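Local coordinates for iron uptake protein A2 (Synechocystis sp., PDB 2VP1) that binds ferric iron in the periplasm, probably as a substrate-binding subunit of an ABC transporter that imports it, at residues Y39-Y44 / F84-G89; N223-I228 / N298-V303. All blocks are in the same frame, centred on the assembly; numbering follows the deposited sequence.

Contact 1 of 2, residues Y39-Y44 / F84-G89; sequences YSSRHY and FTVDAG. With FE (Fe (III) ion), chain C.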
ATOM      1  N   TYR A  39     -12.665  -1.207  11.871  1.00 17.17           N
ATOM      2  CA  TYR A  39     -12.983  -1.475  10.475  1.00 16.49           C
ATOM      3  C   TYR A  39     -11.675  -1.511   9.704  1.00 16.30           C
ATOM      4  O   TYR A  39     -11.035  -0.479   9.484  1.00 16.44           O
ATOM      5  CB  TYR A  39     -13.927  -0.399   9.925  1.00 16.26           C
ATOM      6  CG  TYR A  39     -15.386  -0.537  10.363  1.00 15.93           C
ATOM      7  CD1 TYR A  39     -16.417  -0.331   9.457  1.00 15.85           C
ATOM      8  CD2 TYR A  39     -15.730  -0.866  11.681  1.00 15.60           C
ATOM      9  CE1 TYR A  39     -17.756  -0.452   9.839  1.00 16.31           C
ATOM     10  CE2 TYR A  39     -17.065  -0.996  12.074  1.00 15.82           C
ATOM     11  CZ  TYR A  39     -18.077  -0.788  11.146  1.00 16.32           C
ATOM     12  OH  TYR A  39     -19.408  -0.898  11.510  1.00 15.30           O
ATOM     13  N   SER A  40     -11.255  -2.707   9.315  1.00 16.00           N
ATOM     14  CA  SER A  40      -9.930  -2.858   8.722  1.00 15.82           C
ATOM     15  C   SER A  40      -9.952  -3.425   7.309  1.00 15.29           C
ATOM     16  O   SER A  40     -10.609  -4.430   7.049  1.00 14.52           O
ATOM     17  CB  SER A  40      -9.036  -3.719   9.618  1.00 15.73           C
ATOM     18  OG  SER A  40      -7.666  -3.567   9.265  1.00 16.12           O
ATOM     19  N   SER A  41      -9.239  -2.762   6.402  1.00 15.22           N
ATOM     20  CA  SER A  41      -8.947  -3.356   5.097  1.00 15.46           C
ATOM     21  C   SER A  41      -7.538  -3.964   5.062  1.00 15.43           C
ATOM     22  O   SER A  41      -7.124  -4.481   4.028  1.00 15.79           O
ATOM     23  CB  SER A  41      -9.151  -2.361   3.952  1.00 15.45           C
ATOM     24  OG  SER A  41      -7.970  -1.601   3.694  1.00 16.33           O
ATOM     25  N   ARG A  42      -6.805  -3.902   6.176  1.00 15.03           N
ATOM     26  CA  ARG A  42      -5.524  -4.616   6.279  1.00 15.40           C
ATOM     27  C   ARG A  42      -5.713  -6.139   6.141  1.00 15.33           C
ATOM     28  O   ARG A  42      -6.795  -6.661   6.404  1.00 15.85           O
ATOM     29  CB  ARG A  42      -4.788  -4.266   7.581  1.00 15.48           C
ATOM     30  CG  ARG A  42      -4.056  -2.932   7.535  1.00 15.76           C
ATOM     31  CD  ARG A  42      -3.318  -2.668   8.813  1.00 15.89           C
ATOM     32  NE  ARG A  42      -2.098  -3.464   8.917  1.00 17.91           N
ATOM     33  CZ  ARG A  42      -0.871  -3.001   8.684  1.00 18.42           C
ATOM     34  NH1 ARG A  42      -0.692  -1.736   8.331  1.00 19.83           N
ATOM     35  NH2 ARG A  42       0.187  -3.799   8.805  1.00 17.27           N
ATOM     36  N   HIS A  43      -4.670  -6.841   5.723  1.00 15.03           N
ATOM     37  CA  HIS A  43      -4.786  -8.264   5.395  1.00 15.21           C
ATOM     38  C   HIS A  43      -3.549  -9.070   5.808  1.00 15.72           C
ATOM     39  O   HIS A  43      -2.999  -9.840   5.017  1.00 15.78           O
ATOM     40  CB  HIS A  43      -5.026  -8.437   3.886  1.00 14.95           C
ATOM     41  CG  HIS A  43      -4.198  -7.519   3.039  1.00 13.32           C
ATOM     42  ND1 HIS A  43      -4.721  -6.405   2.424  1.00 13.14           N
ATOM     43  CD2 HIS A  43      -2.880  -7.527   2.737  1.00 12.24           C
ATOM     44  CE1 HIS A  43      -3.767  -5.773   1.762  1.00 11.79           C
ATOM     45  NE2 HIS A  43      -2.639  -6.433   1.934  1.00 11.84           N
ATOM     46  N   TYR A  44      -3.111  -8.889   7.045  1.00 16.29           N
ATOM     47  CA  TYR A  44      -1.908  -9.539   7.524  1.00 17.35           C
ATOM     48  C   TYR A  44      -2.237 -10.269   8.797  1.00 18.19           C
ATOM     49  O   TYR A  44      -2.621  -9.649   9.783  1.00 18.37           O
ATOM     50  CB  TYR A  44      -0.800  -8.513   7.756  1.00 17.23           C
ATOM     51  CG  TYR A  44      -0.677  -7.549   6.616  1.00 16.96           C
ATOM     52  CD1 TYR A  44      -0.115  -7.951   5.398  1.00 17.46           C
ATOM     53  CD2 TYR A  44      -1.160  -6.244   6.730  1.00 16.70           C
ATOM     54  CE1 TYR A  44      -0.020  -7.060   4.321  1.00 17.65           C
ATOM     55  CE2 TYR A  44      -1.078  -5.350   5.663  1.00 17.27           C
ATOM     56  CZ  TYR A  44      -0.498  -5.764   4.466  1.00 17.10           C
ATOM     57  OH  TYR A  44      -0.397  -4.883   3.420  1.00 17.27           O
ATOM     58  N   PHE A  84      -9.107   1.709   9.392  1.00 12.74           N
ATOM     59  CA  PHE A  84      -7.697   1.430   9.172  1.00 12.76           C
ATOM     60  C   PHE A  84      -7.552   0.835   7.769  1.00 12.97           C
ATOM     61  O   PHE A  84      -8.022  -0.283   7.512  1.00 13.15           O
ATOM     62  CB  PHE A  84      -7.230   0.420  10.217  1.00 12.44           C
ATOM     63  CG  PHE A  84      -5.747   0.392  10.433  1.00 12.36           C
ATOM     64  CD1 PHE A  84      -4.893   1.183   9.685  1.00 12.32           C
ATOM     65  CD2 PHE A  84      -5.198  -0.458  11.391  1.00 12.20           C
ATOM     66  CE1 PHE A  84      -3.525   1.149   9.902  1.00 11.51           C
ATOM     67  CE2 PHE A  84      -3.827  -0.496  11.604  1.00 11.36           C
ATOM     68  CZ  PHE A  84      -2.994   0.308  10.856  1.00 10.73           C
ATOM     69  N   THR A  85      -6.927   1.581   6.863  1.00 12.94           N
ATOM     70  CA  THR A  85      -6.806   1.135   5.467  1.00 13.02           C
ATOM     71  C   THR A  85      -5.350   0.844   5.126  1.00 13.04           C
ATOM     72  O   THR A  85      -4.470   1.006   5.972  1.00 13.45           O
ATOM     73  CB  THR A  85      -7.414   2.169   4.449  1.00 13.20           C
ATOM     74  OG1 THR A  85      -6.514   3.268   4.253  1.00 11.98           O
ATOM     75  CG2 THR A  85      -8.781   2.678   4.913  1.00 12.34           C
ATOM     76  N   VAL A  86      -5.100   0.388   3.908  1.00 13.10           N
ATOM     77  CA  VAL A  86      -3.727   0.231   3.417  1.00 13.26           C
ATOM     78  C   VAL A  86      -3.480   1.164   2.252  1.00 13.98           C
ATOM     79  O   VAL A  86      -2.567   0.957   1.474  1.00 14.01           O
ATOM     80  CB  VAL A  86      -3.382  -1.215   2.976  1.00 12.79           C
ATOM     81  CG1 VAL A  86      -3.253  -2.119   4.166  1.00 12.16           C
ATOM     82  CG2 VAL A  86      -4.398  -1.755   1.967  1.00 12.25           C
ATOM     83  N   ASP A  87      -4.289   2.208   2.143  1.00 15.11           N
ATOM     84  CA  ASP A  87      -4.224   3.080   0.987  1.00 16.08           C
ATOM     85  C   ASP A  87      -4.637   4.500   1.319  1.00 16.75           C
ATOM     86  O   ASP A  87      -5.755   4.744   1.762  1.00 17.33           O
ATOM     87  CB  ASP A  87      -5.115   2.525  -0.122  1.00 16.17           C
ATOM     88  CG  ASP A  87      -5.346   3.517  -1.236  1.00 16.68           C
ATOM     89  OD1 ASP A  87      -4.369   4.108  -1.736  1.00 18.07           O
ATOM     90  OD2 ASP A  87      -6.511   3.704  -1.624  1.00 17.87           O
ATOM     91  N   ALA A  88      -3.732   5.440   1.078  1.00 17.70           N
ATOM     92  CA  ALA A  88      -3.998   6.857   1.280  1.00 18.40           C
ATOM     93  C   ALA A  88      -5.158   7.347   0.412  1.00 19.08           C
ATOM     94  O   ALA A  88      -5.857   8.299   0.792  1.00 19.64           O
ATOM     95  CB  ALA A  88      -2.741   7.673   0.991  1.00 18.40           C
ATOM     96  N   GLY A  89      -5.355   6.718  -0.752  1.00 19.13           N
ATOM     97  CA  GLY A  89      -6.459   7.079  -1.637  1.00 19.68           C
ATOM     98  C   GLY A  89      -7.816   6.902  -0.969  1.00 20.39           C
ATOM     99  O   GLY A  89      -8.643   7.825  -0.930  1.00 20.07           O
TER
HETATM  100 FE    FE C1347      -0.721  -5.514   1.562  1.00 16.51          FE

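Contact 2 of 2, residues N223-I228 / N298-V303; sequences NSYYYI and NNEYPV. With FE (Fe (III) ion), chain C.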
ATOM      1  N   ASN A 223       4.251  -4.707  -3.855  1.00 11.64           N
ATOM      2  CA  ASN A 223       4.729  -3.928  -2.711  1.00 12.23           C
ATOM      3  C   ASN A 223       5.983  -4.523  -2.086  1.00 12.76           C
ATOM      4  O   ASN A 223       6.161  -5.752  -2.076  1.00 12.63           O
ATOM      5  CB  ASN A 223       3.640  -3.779  -1.654  1.00 11.94           C
ATOM      6  CG  ASN A 223       2.547  -2.802  -2.063  1.00 13.09           C
ATOM      7  OD1 ASN A 223       2.668  -2.073  -3.056  1.00 13.75           O
ATOM      8  ND2 ASN A 223       1.469  -2.776  -1.282  1.00 13.34           N
ATOM      9  N   SER A 224       6.830  -3.634  -1.563  1.00 12.99           N
ATOM     10  CA  SER A 224       8.130  -3.993  -1.002  1.00 13.39           C
ATOM     11  C   SER A 224       8.079  -5.020   0.107  1.00 13.75           C
ATOM     12  O   SER A 224       8.844  -5.975   0.085  1.00 14.41           O
ATOM     13  CB  SER A 224       8.863  -2.745  -0.487  1.00 13.78           C
ATOM     14  OG  SER A 224       8.021  -1.913   0.302  1.00 13.87           O
ATOM     15  N   TYR A 225       7.178  -4.831   1.068  1.00 13.72           N
ATOM     16  CA  TYR A 225       7.177  -5.617   2.309  1.00 14.14           C
ATOM     17  C   TYR A 225       6.823  -7.108   2.106  1.00 14.75           C
ATOM     18  O   TYR A 225       7.126  -7.939   2.957  1.00 15.25           O
ATOM     19  CB  TYR A 225       6.232  -4.970   3.342  1.00 13.65           C
ATOM     20  CG  TYR A 225       4.828  -4.810   2.799  1.00 13.06           C
ATOM     21  CD1 TYR A 225       3.926  -5.868   2.854  1.00 11.28           C
ATOM     22  CD2 TYR A 225       4.423  -3.623   2.178  1.00 11.62           C
ATOM     23  CE1 TYR A 225       2.663  -5.751   2.329  1.00 12.81           C
ATOM     24  CE2 TYR A 225       3.134  -3.492   1.650  1.00 11.85           C
ATOM     25  CZ  TYR A 225       2.262  -4.565   1.726  1.00 12.38           C
ATOM     26  OH  TYR A 225       0.991  -4.492   1.210  1.00 11.95           O
ATOM     27  N   TYR A 226       6.161  -7.435   1.000  1.00 15.41           N
ATOM     28  CA  TYR A 226       5.796  -8.810   0.696  1.00 15.87           C
ATOM     29  C   TYR A 226       7.031  -9.637   0.438  1.00 16.17           C
ATOM     30  O   TYR A 226       7.080 -10.811   0.821  1.00 16.62           O
ATOM     31  CB  TYR A 226       4.862  -8.884  -0.524  1.00 16.64           C
ATOM     32  CG  TYR A 226       3.426  -8.450  -0.270  1.00 17.27           C
ATOM     33  CD1 TYR A 226       2.621  -9.121   0.655  1.00 17.24           C
ATOM     34  CD2 TYR A 226       2.871  -7.371  -0.958  1.00 17.98           C
ATOM     35  CE1 TYR A 226       1.312  -8.728   0.890  1.00 17.75           C
ATOM     36  CE2 TYR A 226       1.557  -6.962  -0.724  1.00 18.09           C
ATOM     37  CZ  TYR A 226       0.782  -7.650   0.199  1.00 18.62           C
ATOM     38  OH  TYR A 226      -0.529  -7.265   0.431  1.00 19.47           O
ATOM     39  N   TYR A 227       8.035  -9.027  -0.195  1.00 16.42           N
ATOM     40  CA  TYR A 227       9.284  -9.721  -0.521  1.00 16.62           C
ATOM     41  C   TYR A 227      10.180  -9.994   0.675  1.00 16.99           C
ATOM     42  O   TYR A 227      10.886 -11.018   0.715  1.00 17.17           O
ATOM     43  CB  TYR A 227      10.072  -8.932  -1.537  1.00 16.92           C
ATOM     44  CG  TYR A 227      11.295  -9.645  -2.088  1.00 17.01           C
ATOM     45  CD1 TYR A 227      11.184 -10.532  -3.139  1.00 15.87           C
ATOM     46  CD2 TYR A 227      12.556  -9.390  -1.579  1.00 16.51           C
ATOM     47  CE1 TYR A 227      12.286 -11.148  -3.658  1.00 16.72           C
ATOM     48  CE2 TYR A 227      13.670 -10.007  -2.091  1.00 17.40           C
ATOM     49  CZ  TYR A 227      13.535 -10.886  -3.136  1.00 17.66           C
ATOM     50  OH  TYR A 227      14.655 -11.515  -3.657  1.00 18.10           O
ATOM     51  N   ILE A 228      10.160  -9.075   1.637  1.00 17.20           N
ATOM     52  CA  ILE A 228      10.972  -9.198   2.845  1.00 17.39           C
ATOM     53  C   ILE A 228      10.472 -10.363   3.699  1.00 17.69           C
ATOM     54  O   ILE A 228      11.264 -11.099   4.288  1.00 17.61           O
ATOM     55  CB  ILE A 228      10.996  -7.872   3.670  1.00 17.57           C
ATOM     56  CG1 ILE A 228      11.168  -6.636   2.755  1.00 16.69           C
ATOM     57  CG2 ILE A 228      12.073  -7.934   4.778  1.00 17.56           C
ATOM     58  CD1 ILE A 228      12.522  -6.550   2.030  1.00 16.99           C
ATOM     59  N   ASN A 298       5.855  -6.919   9.941  1.00 24.00           N
ATOM     60  CA  ASN A 298       5.242  -6.885   8.611  1.00 23.51           C
ATOM     61  C   ASN A 298       6.121  -6.209   7.559  1.00 23.01           C
ATOM     62  O   ASN A 298       5.705  -6.048   6.401  1.00 22.87           O
ATOM     63  CB  ASN A 298       3.847  -6.263   8.641  1.00 23.62           C
ATOM     64  CG  ASN A 298       2.999  -6.696   7.460  1.00 24.10           C
ATOM     65  OD1 ASN A 298       2.946  -7.880   7.123  1.00 25.44           O
ATOM     66  ND2 ASN A 298       2.334  -5.739   6.821  1.00 24.53           N
ATOM     67  N   ASN A 299       7.326  -5.819   7.979  1.00 22.06           N
ATOM     68  CA  ASN A 299       8.376  -5.337   7.080  1.00 21.68           C
ATOM     69  C   ASN A 299       8.020  -4.088   6.280  1.00 21.36           C
ATOM     70  O   ASN A 299       8.573  -3.856   5.200  1.00 21.48           O
ATOM     71  CB  ASN A 299       8.808  -6.441   6.123  1.00 21.84           C
ATOM     72  CG  ASN A 299       9.164  -7.703   6.832  1.00 22.00           C
ATOM     73  OD1 ASN A 299      10.188  -7.766   7.513  1.00 21.81           O
ATOM     74  ND2 ASN A 299       8.329  -8.734   6.675  1.00 21.47           N
ATOM     75  N   GLU A 300       7.091  -3.297   6.806  1.00 20.60           N
ATOM     76  CA  GLU A 300       6.787  -2.003   6.238  1.00 20.06           C
ATOM     77  C   GLU A 300       7.820  -0.989   6.747  1.00 19.76           C
ATOM     78  O   GLU A 300       8.655  -1.333   7.572  1.00 19.36           O
ATOM     79  CB  GLU A 300       5.354  -1.611   6.593  1.00 20.04           C
ATOM     80  CG  GLU A 300       4.332  -2.555   5.979  1.00 20.15           C
ATOM     81  CD  GLU A 300       2.954  -2.421   6.594  1.00 21.97           C
ATOM     82  OE1 GLU A 300       2.556  -3.334   7.352  1.00 23.29           O
ATOM     83  OE2 GLU A 300       2.267  -1.408   6.332  1.00 21.50           O
ATOM     84  N   TYR A 301       7.792   0.235   6.230  1.00 19.64           N
ATOM     85  CA  TYR A 301       8.617   1.307   6.777  1.00 20.15           C
ATOM     86  C   TYR A 301       7.855   2.049   7.879  1.00 21.10           C
ATOM     87  O   TYR A 301       6.829   2.676   7.589  1.00 21.54           O
ATOM     88  CB  TYR A 301       8.986   2.320   5.707  1.00 19.32           C
ATOM     89  CG  TYR A 301       9.819   1.793   4.582  1.00 19.03           C
ATOM     90  CD1 TYR A 301       9.214   1.257   3.436  1.00 18.80           C
ATOM     91  CD2 TYR A 301      11.216   1.860   4.633  1.00 17.47           C
ATOM     92  CE1 TYR A 301       9.977   0.791   2.381  1.00 18.67           C
ATOM     93  CE2 TYR A 301      11.987   1.402   3.584  1.00 17.57           C
ATOM     94  CZ  TYR A 301      11.361   0.863   2.459  1.00 18.71           C
ATOM     95  OH  TYR A 301      12.112   0.389   1.413  1.00 18.59           O
ATOM     96  N   PRO A 302       8.361   2.005   9.134  1.00 21.57           N
ATOM     97  CA  PRO A 302       7.759   2.762  10.223  1.00 21.88           C
ATOM     98  C   PRO A 302       7.851   4.227   9.875  1.00 22.46           C
ATOM     99  O   PRO A 302       8.706   4.600   9.068  1.00 22.60           O
ATOM    100  CB  PRO A 302       8.683   2.463  11.400  1.00 22.13           C
ATOM    101  CG  PRO A 302      10.006   2.056  10.752  1.00 21.68           C
ATOM    102  CD  PRO A 302       9.559   1.268   9.581  1.00 21.53           C
ATOM    103  N   VAL A 303       6.984   5.054  10.452  1.00 23.37           N
ATOM    104  CA  VAL A 303       6.970   6.488  10.119  1.00 24.16           C
ATOM    105  C   VAL A 303       7.574   7.353  11.211  1.00 25.21           C
ATOM    106  O   VAL A 303       7.923   8.505  10.969  1.00 25.45           O
ATOM    107  CB  VAL A 303       5.556   7.004   9.823  1.00 23.82           C
ATOM    108  CG1 VAL A 303       5.002   6.346   8.580  1.00 23.86           C
ATOM    109  CG2 VAL A 303       4.645   6.782  11.013  1.00 23.62           C
TER
HETATM  110 FE    FE C1347      -0.721  -5.514   1.562  1.00 16.51          FE

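Contact 1 of 2, residues Y39-Y44 / F84-G89
The carbonyl oxygen of Phe84 is held by two donors of unequal strength: Ser41 N gives it a hydrogen bond of 3.0 Å, and the CA-H of Ser40 approaches it as a weaker C-H...O contact. Together with the bond from Phe84 N to Tyr39 O (2.9 Å, 177° at the hydrogen), this is the parallel strand pairing of a periplasmic binding protein fold, close to where the chain leaves strand 35-40 and turns toward the metal. An ST turn marks the change, Ser40 OG accepting from Arg42 N. With CG anti to the carbonyl carbon (chi1 -79°), the Arg42 chain passes across the ring of Phe84, its CD lying over one face in a CH-pi contact, 3.7 Å from the centroid. Arg42 CG also packs on Val86 CG1 (3.6 Å), while the edge of the Tyr44 ring, at CE2, stands over one face of the guanidinium, whose NE forms a salt bridge with Asp47. His43 and Tyr44 then reach the iron(III) ion, whose remaining ligands are Tyr169, Tyr225 and Tyr226; Tyr44 OH also has Arg129 as a partner. Val86 touches both ligands: its CG2 meets His43 CE1, and its CG1 lies 4.0 Å from Tyr44 OH.

Contact 2 of 2, residues N223-I228 / N298-V303
Tyr225 CB rests against two successive backbone carbonyls, 3.3 Å from Asn298 O and 3.2 Å from Asn299 O, where residues 223-228, on helix 224-232, meet the loop leading into strand 301-302. The example illustrates how a binding-protein fold can seat a metal ligand by packing, for the two segments exchange no hydrogen bonds. The close-fitting part lies around Asn299 and Tyr225, where each side chain has several neighbours. Asn299 CB and CG lie against Ile228 CB and CG2, and OD1 also sits beside CG2, while the polar end of this amide finds its main partner in Lys232. With an alanine in place of Asn299, a gap would probably open beside Ile228 CG2, where CG and OD1 now lie, and Lys232 would lose this amide partner. Alongside, Glu300 CG lies 3.9 Å from Tyr225 CG, the two side chains pointing the same way with ring and carboxylate planes 44° apart; Arg129 and Thr127 take up Glu300 OE2. The other end is much looser. Across the contact Ser224 OG has a single neighbour, Tyr301 CE1, at 3.9 Å; its hydrogen bond lies elsewhere. Tyr225 CG sits between the backbone N and the carbonyl carbon (chi1 56°), which directs the ring from this packed base toward the iron(III) ion, bound by OH at 2.0 Å. Tyr225 CE1 also lies over the centre of one face of the Tyr226 ring, whose own OH is a neighbouring ligand. Asn223 ND2 donates to Tyr225 OH in the amide plane, at 3.1 Å. The ligand oxygen thus has both a metal and an N-H donor, a pairing likely to stabilise negative charge on it, while the packing of CB on two carbonyl oxygens and of the ring on Glu300 CG probably limits how far the ring can shift.

In the fold
Both contacts are largely buried and reach the same mixed sheet, yet they use different elements and different chemistry. Contact 1 is backbone-bonded strand pairing that passes into a loop; contact 2 sets a helical segment against a loop and relies on side-chain and carbonyl packing. Contact 1 has the more open side, His43 being exposed and Ser41 partly so, whereas every touching residue of contact 2 is buried. Their centres lie about 14 Å apart, and the iron(III) ion joins them, each contributing two ligands. A second tie is the salt bridge from Arg42 NH2 to Glu300 OE1, at 2.8 Å. The general lesson is that residues far apart in sequence converge on one metal.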